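Csc2 (PDB 4TXD) probably binds CRISPR RNA as the zinc-containing, RRM-based Cas7-family subunit of the type I-D interference machinery in the archaeon Thermofilum pendens. Local coordinates at residues K43-P48 with S351-E356. Residues are numbered along the deposited sequence; the frame is centred on the assembly and turned at random. Where two conformers were deposited one is given.
Sequences KDRIFP and SIDFAE
R45 reaches from a type I beta turn, D44 to F47, onto helix 343-365, where it meets D353 and F354. The turn lies in the loop leading into strand 52-61 of the antiparallel sheet of this RRM-based Cas7 protein, so the contact ties that loop to a helix near the C-terminal end of the model. From CB, which points toward the helix, the chain runs through CG to CD, and R45 CD passes 3.1 Å from D353 OD2. A bend at chi3 (68°) then carries NE past D353 OD2 and sets CZ beside F354 CB. At the tip, R45 NH1 donates to D353 OD2 over 3.0 Å in a nearly straight salt-bridge hydrogen bond (169°), entering on the anti side of the carboxylate; the same nitrogen also bonds S350 O. NH2 turns to a second carboxylate, E254, while D353 OD2 also accepts from G41 N and D353 OD1 pairs with K357. One guanidinium face lies against F354 CB, 3.8 Å from R45 NH1, with the phenyl plane turned steeply to it. A methionine at R45 would probably cost buried D353 OD2 its straight N-H bond and E254 this cationic mate. Beside this polar grip, I46 supplies the apolar part: its CD1 sits over one face of the F354 ring, offset toward the rim, 4.3 Å from the centroid in a CH-pi contact and 4.0 Å from F354 CE1.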
ATOM      1  N   LYS A  43     -14.501  -0.087  20.408  1.00 45.91           N
ATOM      2  CA  LYS A  43     -14.768   1.311  20.724  1.00 45.54           C
ATOM      3  C   LYS A  43     -13.530   2.192  20.518  1.00 33.32           C
ATOM      4  O   LYS A  43     -13.645   3.378  20.185  1.00 36.55           O
ATOM      5  CB  LYS A  43     -15.271   1.441  22.169  1.00 44.54           C
ATOM      6  N   ASP A  44     -12.350   1.608  20.697  1.00 35.10           N
ATOM      7  CA  ASP A  44     -11.107   2.369  20.666  1.00 39.40           C
ATOM      8  C   ASP A  44     -10.295   2.241  19.369  1.00 38.89           C
ATOM      9  O   ASP A  44      -9.086   2.452  19.392  1.00 39.46           O
ATOM     10  CB  ASP A  44     -10.229   1.947  21.845  1.00 42.64           C
ATOM     11  CG  ASP A  44     -10.863   2.268  23.188  1.00 64.75           C
ATOM     12  OD1 ASP A  44     -11.501   3.338  23.303  1.00 59.69           O
ATOM     13  OD2 ASP A  44     -10.728   1.449  24.125  1.00 65.27           O
ATOM     14  N   ARG A  45     -10.927   1.931  18.260  1.00 37.11           N
ATOM     15  CA  ARG A  45     -10.230   1.777  17.000  1.00 32.81           C
ATOM     16  C   ARG A  45      -9.345   2.926  16.618  1.00 36.61           C
ATOM     17  O   ARG A  45      -8.367   2.735  15.981  1.00 34.90           O
ATOM     18  CB  ARG A  45     -11.199   1.531  15.868  1.00 32.55           C
ATOM     19  CG  ARG A  45     -11.580   0.094  15.802  1.00 36.98           C
ATOM     20  CD  ARG A  45     -12.026  -0.335  14.463  1.00 32.22           C
ATOM     21  NE  ARG A  45     -10.972  -0.340  13.490  1.00 48.91           N
ATOM     22  CZ  ARG A  45     -11.193  -0.557  12.209  1.00 33.07           C
ATOM     23  NH1 ARG A  45     -12.404  -0.791  11.800  1.00 39.80           N
ATOM     24  NH2 ARG A  45     -10.219  -0.526  11.355  1.00 23.83           N
ATOM     25  N   ILE A  46      -9.735   4.118  16.999  1.00 28.61           N
ATOM     26  CA  ILE A  46      -8.971   5.322  16.680  1.00 30.52           C
ATOM     27  C   ILE A  46      -7.709   5.456  17.543  1.00 34.88           C
ATOM     28  O   ILE A  46      -6.733   6.105  17.152  1.00 33.64           O
ATOM     29  CB  ILE A  46      -9.845   6.588  16.850  1.00 36.53           C
ATOM     30  CG1 ILE A  46     -11.069   6.509  15.935  1.00 31.02           C
ATOM     31  CG2 ILE A  46      -9.042   7.860  16.582  1.00 31.92           C
ATOM     32  CD1 ILE A  46     -10.748   6.167  14.490  1.00 28.65           C
ATOM     33  N   PHE A  47      -7.723   4.835  18.718  1.00 30.94           N
ATOM     34  CA  PHE A  47      -6.565   4.888  19.600  1.00 39.51           C
ATOM     35  C   PHE A  47      -5.513   3.886  19.139  1.00 37.87           C
ATOM     36  O   PHE A  47      -5.833   2.742  18.837  1.00 34.11           O
ATOM     37  CB  PHE A  47      -6.981   4.626  21.046  1.00 43.19           C
ATOM     38  CG  PHE A  47      -7.890   5.687  21.607  1.00 66.47           C
ATOM     39  CD1 PHE A  47      -7.394   6.666  22.452  1.00 60.81           C
ATOM     40  CD2 PHE A  47      -9.238   5.718  21.268  1.00 67.45           C
ATOM     41  CE1 PHE A  47      -8.226   7.649  22.963  1.00 68.39           C
ATOM     42  CE2 PHE A  47     -10.074   6.698  21.772  1.00 62.24           C
ATOM     43  CZ  PHE A  47      -9.567   7.664  22.623  1.00 63.47           C
ATOM     44  N   PRO A  48      -4.249   4.323  19.071  1.00 33.55           N
ATOM     45  CA  PRO A  48      -3.205   3.454  18.521  1.00 34.45           C
ATOM     46  C   PRO A  48      -2.720   2.386  19.510  1.00 38.26           C
ATOM     47  O   PRO A  48      -2.672   2.636  20.709  1.00 39.20           O
ATOM     48  CB  PRO A  48      -2.087   4.438  18.179  1.00 28.06           C
ATOM     49  CG  PRO A  48      -2.270   5.578  19.141  1.00 28.32           C
ATOM     50  CD  PRO A  48      -3.745   5.662  19.430  1.00 31.88           C
ATOM     51  N   SER A 351     -14.186  -0.984   7.067  1.00 20.18           N
ATOM     52  CA  SER A 351     -13.934   0.372   6.680  1.00 22.54           C
ATOM     53  C   SER A 351     -15.008   1.288   7.213  1.00 28.04           C
ATOM     54  O   SER A 351     -14.725   2.325   7.707  1.00 22.12           O
ATOM     55  CB  SER A 351     -13.840   0.526   5.177  1.00 22.25           C
ATOM     56  OG  SER A 351     -13.347   1.755   4.780  1.00 22.35           O
ATOM     57  N   ILE A 352     -16.252   0.860   7.096  1.00 28.34           N
ATOM     58  CA  ILE A 352     -17.346   1.681   7.559  1.00 28.92           C
ATOM     59  C   ILE A 352     -17.294   1.760   9.077  1.00 23.09           C
ATOM     60  O   ILE A 352     -17.642   2.743   9.634  1.00 27.22           O
ATOM     61  CB  ILE A 352     -18.695   1.199   7.011  1.00 30.62           C
ATOM     62  CG1 ILE A 352     -19.738   2.275   7.146  1.00 30.41           C
ATOM     63  CG2 ILE A 352     -19.092  -0.079   7.682  1.00 36.49           C
ATOM     64  CD1 ILE A 352     -19.503   3.414   6.202  1.00 29.60           C
ATOM     65  N   ASP A 353     -16.796   0.721   9.707  1.00 21.27           N
ATOM     66  CA  ASP A 353     -16.586   0.723  11.122  1.00 24.79           C
ATOM     67  C   ASP A 353     -15.595   1.808  11.534  1.00 33.65           C
ATOM     68  O   ASP A 353     -15.860   2.588  12.399  1.00 25.85           O
ATOM     69  CB  ASP A 353     -16.093  -0.619  11.591  1.00 20.98           C
ATOM     70  CG  ASP A 353     -15.963  -0.705  13.069  1.00 31.84           C
ATOM     71  OD1 ASP A 353     -16.925  -0.431  13.768  1.00 32.29           O
ATOM     72  OD2 ASP A 353     -14.901  -1.048  13.528  1.00 27.99           O
ATOM     73  N   PHE A 354     -14.451   1.831  10.873  1.00 22.67           N
ATOM     74  CA  PHE A 354     -13.477   2.878  11.087  1.00 20.71           C
ATOM     75  C   PHE A 354     -14.063   4.274  10.891  1.00 21.97           C
ATOM     76  O   PHE A 354     -13.845   5.150  11.671  1.00 23.82           O
ATOM     77  CB  PHE A 354     -12.284   2.681  10.160  1.00 23.51           C
ATOM     78  CG  PHE A 354     -11.161   3.629  10.401  1.00 22.98           C
ATOM     79  CD1 PHE A 354     -10.159   3.314  11.255  1.00 24.13           C
ATOM     80  CD2 PHE A 354     -11.129   4.826   9.771  1.00 23.49           C
ATOM     81  CE1 PHE A 354      -9.131   4.172  11.464  1.00 27.19           C
ATOM     82  CE2 PHE A 354     -10.108   5.692   9.982  1.00 27.51           C
ATOM     83  CZ  PHE A 354      -9.109   5.362  10.829  1.00 20.87           C
ATOM     84  N   ALA A 355     -14.794   4.448   9.827  1.00 20.45           N
ATOM     85  CA  ALA A 355     -15.337   5.725   9.506  1.00 24.46           C
ATOM     86  C   ALA A 355     -16.330   6.188  10.573  1.00 29.68           C
ATOM     87  O   ALA A 355     -16.349   7.329  10.947  1.00 25.22           O
ATOM     88  CB  ALA A 355     -16.001   5.686   8.164  1.00 21.40           C
ATOM     89  N   GLU A 356     -17.166   5.267  11.001  1.00 24.02           N
ATOM     90  CA  GLU A 356     -18.005   5.571  12.204  0.58 28.71           C
ATOM     91  C   GLU A 356     -17.288   6.083  13.580  1.00 28.14           C
ATOM     92  O   GLU A 356     -17.546   7.110  14.107  1.00 27.90           O
ATOM     93  CB  GLU A 356     -18.843   4.335  12.558  0.58 32.19           C
ATOM     94  CG  GLU A 356     -19.647   4.479  13.849  0.58 28.36           C
ATOM     95  CD  GLU A 356     -20.042   3.137  14.440  0.58 37.07           C
ATOM     96  OE1 GLU A 356     -20.771   2.381  13.769  0.58 39.40           O
ATOM     97  OE2 GLU A 356     -19.607   2.822  15.568  0.58 47.58           O
TER